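Local coordinates for chromatin structure-remodeling complex subunit RSC2 (Saccharomyces cerevisiae, PDB 4BB7), which serves as a subunit of the ATP-dependent RSC chromatin-remodelling complex, to which it contributes a histone H3-binding BAH domain, at residues 35-47 with 193-205. Residues are numbered along the deposited sequence; the frame is centred on the assembly and turned at random.
Sequences LRNQNDPQKPIVG and TMGSPDAPPLVGA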
loop_
_atom_site.group_PDB
_atom_site.type_symbol
_atom_site.label_atom_id
_atom_site.label_comp_id
_atom_site.label_asym_id
_atom_site.label_seq_id
_atom_site.Cartn_x
_atom_site.Cartn_y
_atom_site.Cartn_z
ATOM N N LEU A 35 8.031 -3.913 15.125
ATOM C CA LEU A 35 7.379 -4.741 14.120
ATOM C C LEU A 35 8.268 -5.917 13.755
ATOM O O LEU A 35 9.489 -5.775 13.669
ATOM C CB LEU A 35 7.042 -3.912 12.877
ATOM C CG LEU A 35 5.911 -2.900 13.073
ATOM C CD1 LEU A 35 6.019 -1.743 12.094
ATOM C CD2 LEU A 35 4.552 -3.587 12.967
ATOM N N ARG A 36 7.656 -7.078 13.551
ATOM C CA ARG A 36 8.404 -8.274 13.194
ATOM C C ARG A 36 9.240 -8.021 11.946
ATOM O O ARG A 36 8.723 -7.601 10.915
ATOM C CB ARG A 36 7.463 -9.458 12.973
ATOM C CG ARG A 36 8.182 -10.788 12.780
ATOM C CD ARG A 36 8.906 -11.220 14.049
ATOM N NE ARG A 36 7.974 -11.705 15.064
ATOM C CZ ARG A 36 8.328 -12.099 16.285
ATOM N NH1 ARG A 36 9.601 -12.063 16.661
ATOM N NH2 ARG A 36 7.403 -12.529 17.133
ATOM N N ASN A 37 10.540 -8.262 12.053
ATOM C CA ASN A 37 11.445 -8.073 10.929
ATOM C C ASN A 37 11.792 -9.410 10.286
ATOM O O ASN A 37 12.413 -10.268 10.917
ATOM C CB ASN A 37 12.712 -7.344 11.384
ATOM C CG ASN A 37 13.749 -7.234 10.283
ATOM O OD1 ASN A 37 13.436 -7.354 9.098
ATOM N ND2 ASN A 37 14.996 -7.002 10.673
ATOM N N GLN A 38 11.387 -9.582 9.031
ATOM C CA GLN A 38 11.560 -10.852 8.326
ATOM C C GLN A 38 13.012 -11.141 7.959
ATOM O O GLN A 38 13.317 -12.212 7.435
ATOM C CB GLN A 38 10.705 -10.891 7.063
ATOM C CG GLN A 38 9.236 -10.609 7.291
ATOM C CD GLN A 38 8.494 -10.376 5.995
ATOM O OE1 GLN A 38 8.990 -10.709 4.916
ATOM N NE2 GLN A 38 7.304 -9.794 6.088
ATOM N N ASN A 39 13.898 -10.183 8.211
ATOM C CA ASN A 39 15.328 -10.425 8.046
ATOM C C ASN A 39 15.982 -10.904 9.343
ATOM O O ASN A 39 17.027 -11.553 9.316
ATOM C CB ASN A 39 16.046 -9.182 7.501
ATOM C CG ASN A 39 15.871 -9.018 5.997
ATOM O OD1 ASN A 39 15.597 -9.981 5.280
ATOM N ND2 ASN A 39 16.039 -7.795 5.512
ATOM N N ASP A 40 15.351 -10.590 10.473
ATOM C CA ASP A 40 15.868 -10.973 11.789
ATOM C C ASP A 40 14.745 -10.979 12.826
ATOM O O ASP A 40 14.285 -9.920 13.256
ATOM C CB ASP A 40 16.978 -10.015 12.226
ATOM C CG ASP A 40 17.684 -10.475 13.490
ATOM O OD1 ASP A 40 17.151 -11.357 14.199
ATOM O OD2 ASP A 40 18.775 -9.942 13.777
ATOM N N PRO A 41 14.305 -12.179 13.236
ATOM C CA PRO A 41 13.147 -12.346 14.120
ATOM C C PRO A 41 13.402 -11.876 15.549
ATOM O O PRO A 41 12.488 -11.924 16.372
ATOM C CB PRO A 41 12.908 -13.862 14.107
ATOM C CG PRO A 41 13.657 -14.373 12.915
ATOM C CD PRO A 41 14.844 -13.476 12.797
ATOM N N GLN A 42 14.617 -11.429 15.841
ATOM C CA GLN A 42 14.949 -11.008 17.199
ATOM C C GLN A 42 15.483 -9.581 17.250
ATOM O O GLN A 42 15.886 -9.096 18.305
ATOM C CB GLN A 42 15.925 -11.996 17.852
ATOM C CG GLN A 42 15.340 -13.397 18.026
ATOM C CD GLN A 42 16.261 -14.349 18.774
ATOM O OE1 GLN A 42 17.473 -14.363 18.555
ATOM N NE2 GLN A 42 15.686 -15.154 19.663
ATOM N N LYS A 43 15.469 -8.909 16.106
ATOM C CA LYS A 43 15.877 -7.513 16.035
ATOM C C LYS A 43 14.812 -6.713 15.286
ATOM O O LYS A 43 14.991 -6.354 14.120
ATOM C CB LYS A 43 17.246 -7.385 15.365
ATOM C CG LYS A 43 18.111 -6.288 15.955
ATOM C CD LYS A 43 19.587 -6.592 15.774
ATOM C CE LYS A 43 19.975 -6.633 14.306
ATOM N NZ LYS A 43 21.447 -6.807 14.134
ATOM N N PRO A 44 13.694 -6.432 15.969
ATOM C CA PRO A 44 12.482 -5.848 15.385
ATOM C C PRO A 44 12.685 -4.492 14.710
ATOM O O PRO A 44 13.549 -3.710 15.105
ATOM C CB PRO A 44 11.554 -5.695 16.594
ATOM C CG PRO A 44 12.063 -6.676 17.589
ATOM C CD PRO A 44 13.542 -6.683 17.410
ATOM N N ILE A 45 11.879 -4.233 13.685
ATOM C CA ILE A 45 11.820 -2.926 13.056
ATOM C C ILE A 45 11.286 -1.929 14.066
ATOM O O ILE A 45 10.232 -2.153 14.659
ATOM C CB ILE A 45 10.843 -2.922 11.863
ATOM C CG1 ILE A 45 11.183 -4.035 10.869
ATOM C CG2 ILE A 45 10.833 -1.562 11.180
ATOM C CD1 ILE A 45 10.166 -4.177 9.747
ATOM N N VAL A 46 12.001 -0.831 14.273
ATOM C CA VAL A 46 11.461 0.237 15.094
ATOM C C VAL A 46 10.647 1.173 14.210
ATOM O O VAL A 46 11.142 1.666 13.199
ATOM C CB VAL A 46 12.562 1.022 15.810
ATOM C CG1 VAL A 46 11.944 2.062 16.728
ATOM C CG2 VAL A 46 13.450 0.077 16.601
ATOM N N GLY A 47 9.393 1.399 14.585
ATOM C CA GLY A 47 8.510 2.247 13.807
ATOM C C GLY A 47 7.521 3.027 14.653
ATOM O O GLY A 47 7.347 2.750 15.839
ATOM N N THR A 193 22.686 -4.352 1.248
ATOM C CA THR A 193 22.112 -5.552 0.666
ATOM C C THR A 193 20.713 -5.776 1.213
ATOM O O THR A 193 20.466 -5.621 2.408
ATOM C CB THR A 193 22.990 -6.795 0.869
ATOM O OG1 THR A 193 22.349 -7.929 0.272
ATOM C CG2 THR A 193 23.210 -7.057 2.337
ATOM N N MET A 194 19.796 -6.120 0.319
ATOM C CA MET A 194 18.403 -6.284 0.690
ATOM C C MET A 194 18.101 -7.752 0.901
ATOM O O MET A 194 18.521 -8.600 0.116
ATOM C CB MET A 194 17.485 -5.719 -0.396
ATOM C CG MET A 194 17.891 -4.342 -0.899
ATOM S SD MET A 194 18.087 -3.128 0.423
ATOM C CE MET A 194 16.411 -3.016 1.043
ATOM N N GLY A 195 17.390 -8.051 1.978
ATOM C CA GLY A 195 16.883 -9.391 2.194
ATOM C C GLY A 195 15.453 -9.384 1.711
ATOM O O GLY A 195 15.195 -9.234 0.514
ATOM N N SER A 196 14.517 -9.527 2.641
ATOM C CA SER A 196 13.117 -9.343 2.312
ATOM C C SER A 196 12.886 -7.883 1.939
ATOM O O SER A 196 13.446 -6.983 2.572
ATOM C CB SER A 196 12.232 -9.722 3.495
ATOM O OG SER A 196 10.910 -9.260 3.290
ATOM N N PRO A 197 12.077 -7.645 0.897
ATOM C CA PRO A 197 11.681 -6.286 0.519
ATOM C C PRO A 197 10.619 -5.754 1.481
ATOM O O PRO A 197 10.453 -4.541 1.619
ATOM C CB PRO A 197 11.094 -6.474 -0.881
ATOM C CG PRO A 197 10.594 -7.874 -0.892
ATOM C CD PRO A 197 11.550 -8.656 -0.036
ATOM N N ASP A 198 9.909 -6.669 2.136
ATOM C CA ASP A 198 8.952 -6.308 3.176
ATOM C C ASP A 198 9.682 -6.027 4.485
ATOM O O ASP A 198 9.104 -6.163 5.562
ATOM C CB ASP A 198 7.955 -7.445 3.406
ATOM C CG ASP A 198 7.359 -7.968 2.120
ATOM O OD1 ASP A 198 7.240 -7.184 1.156
ATOM O OD2 ASP A 198 7.006 -9.167 2.076
ATOM N N ALA A 199 10.952 -5.645 4.389
ATOM C CA ALA A 199 11.779 -5.433 5.570
ATOM C C ALA A 199 12.962 -4.521 5.274
ATOM O O ALA A 199 13.388 -4.404 4.129
ATOM C CB ALA A 199 12.268 -6.766 6.109
ATOM N N PRO A 200 13.501 -3.872 6.314
ATOM C CA PRO A 200 14.711 -3.059 6.162
ATOM C C PRO A 200 15.845 -3.924 5.626
ATOM O O PRO A 200 15.702 -5.145 5.600
ATOM C CB PRO A 200 15.017 -2.618 7.598
ATOM C CG PRO A 200 13.711 -2.703 8.309
ATOM C CD PRO A 200 13.002 -3.872 7.699
ATOM N N PRO A 201 16.961 -3.306 5.213
ATOM C CA PRO A 201 18.073 -4.070 4.639
ATOM C C PRO A 201 18.576 -5.147 5.595
ATOM O O PRO A 201 18.529 -4.952 6.812
ATOM C CB PRO A 201 19.160 -3.006 4.434
ATOM C CG PRO A 201 18.422 -1.716 4.347
ATOM C CD PRO A 201 17.261 -1.865 5.285
ATOM N N LEU A 202 19.045 -6.265 5.048
ATOM C CA LEU A 202 19.629 -7.322 5.868
ATOM C C LEU A 202 20.903 -6.824 6.552
ATOM O O LEU A 202 21.216 -7.224 7.672
ATOM C CB LEU A 202 19.930 -8.561 5.021
ATOM C CG LEU A 202 20.469 -9.783 5.771
ATOM C CD1 LEU A 202 19.481 -10.246 6.838
ATOM C CD2 LEU A 202 20.788 -10.918 4.809
ATOM N N VAL A 203 21.635 -5.952 5.865
ATOM C CA VAL A 203 22.830 -5.339 6.430
ATOM C C VAL A 203 23.332 -4.212 5.533
ATOM O O VAL A 203 23.250 -4.299 4.307
ATOM C CB VAL A 203 23.959 -6.369 6.649
ATOM C CG1 VAL A 203 24.391 -6.974 5.327
ATOM C CG2 VAL A 203 25.144 -5.725 7.362
ATOM N N GLY A 204 23.838 -3.151 6.152
ATOM C CA GLY A 204 24.359 -2.017 5.413
ATOM C C GLY A 204 25.823 -2.209 5.072
ATOM O O GLY A 204 26.368 -3.300 5.237
ATOM N N ALA A 205 26.465 -1.147 4.597
ATOM C CA ALA A 205 27.870 -1.218 4.215
ATOM C C ALA A 205 28.666 -0.072 4.820
ATOM O O ALA A 205 28.097 0.931 5.260
ATOM C CB ALA A 205 28.012 -1.217 2.701
#
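N39 reaches into the bend of 193-205 and spends both ends of its carboxamide on backbone atoms there. N39 OD1 accepts from S196 N at 2.9 Å in a nearly straight bond (168°), the donor lying close to the carbonyl plane. On the other branch, N39 ND2 comes within 2.7 Å of P200 O, but the bond is bent and weak. With CG beside its own backbone N (chi1 -79°), the amide is sent in between S196 and P200. Cut back to an alanine, N39 would lose its amide, which would probably leave S196 N without its acceptor and P200 O without its weak partner.

A second polar link runs beside it: S196 OG donates to Q38 OE1 at 2.9 Å, arriving from well above the amide plane. The Q38 amide also crosses D198, Q38 NE2 lying 3.6 Å from D198 CB, with the amide and carboxylate planes 79° apart.

Apolar contact is limited to two places. I45 lays CD1 3.5 Å from CD of the P200 ring, whose neighbours include Y68 of strand 60-68, while L202 CD1 lies against N39 CB. Separately, the A199 CB methyl meets a carbonyl oxygen, N37 OD1, at 3.3 Å. N37 OD1 also accepts N39 N in an Asx turn within the type I turn 37-40, which is likely to fix the backbone from which the N39 amide reaches across.

The contact thus ties the turn-rich connection between strands 32-35 and 45-54 of the BAH domain to the long irregular segment that follows strand 166-172. The cross-contact hydrogen bonds all use side-chain amides of 35-47: N39 meets backbone N-H and C=O, Q38 a serine hydroxyl, so the irregular loop is held without strand pairing between the two segments.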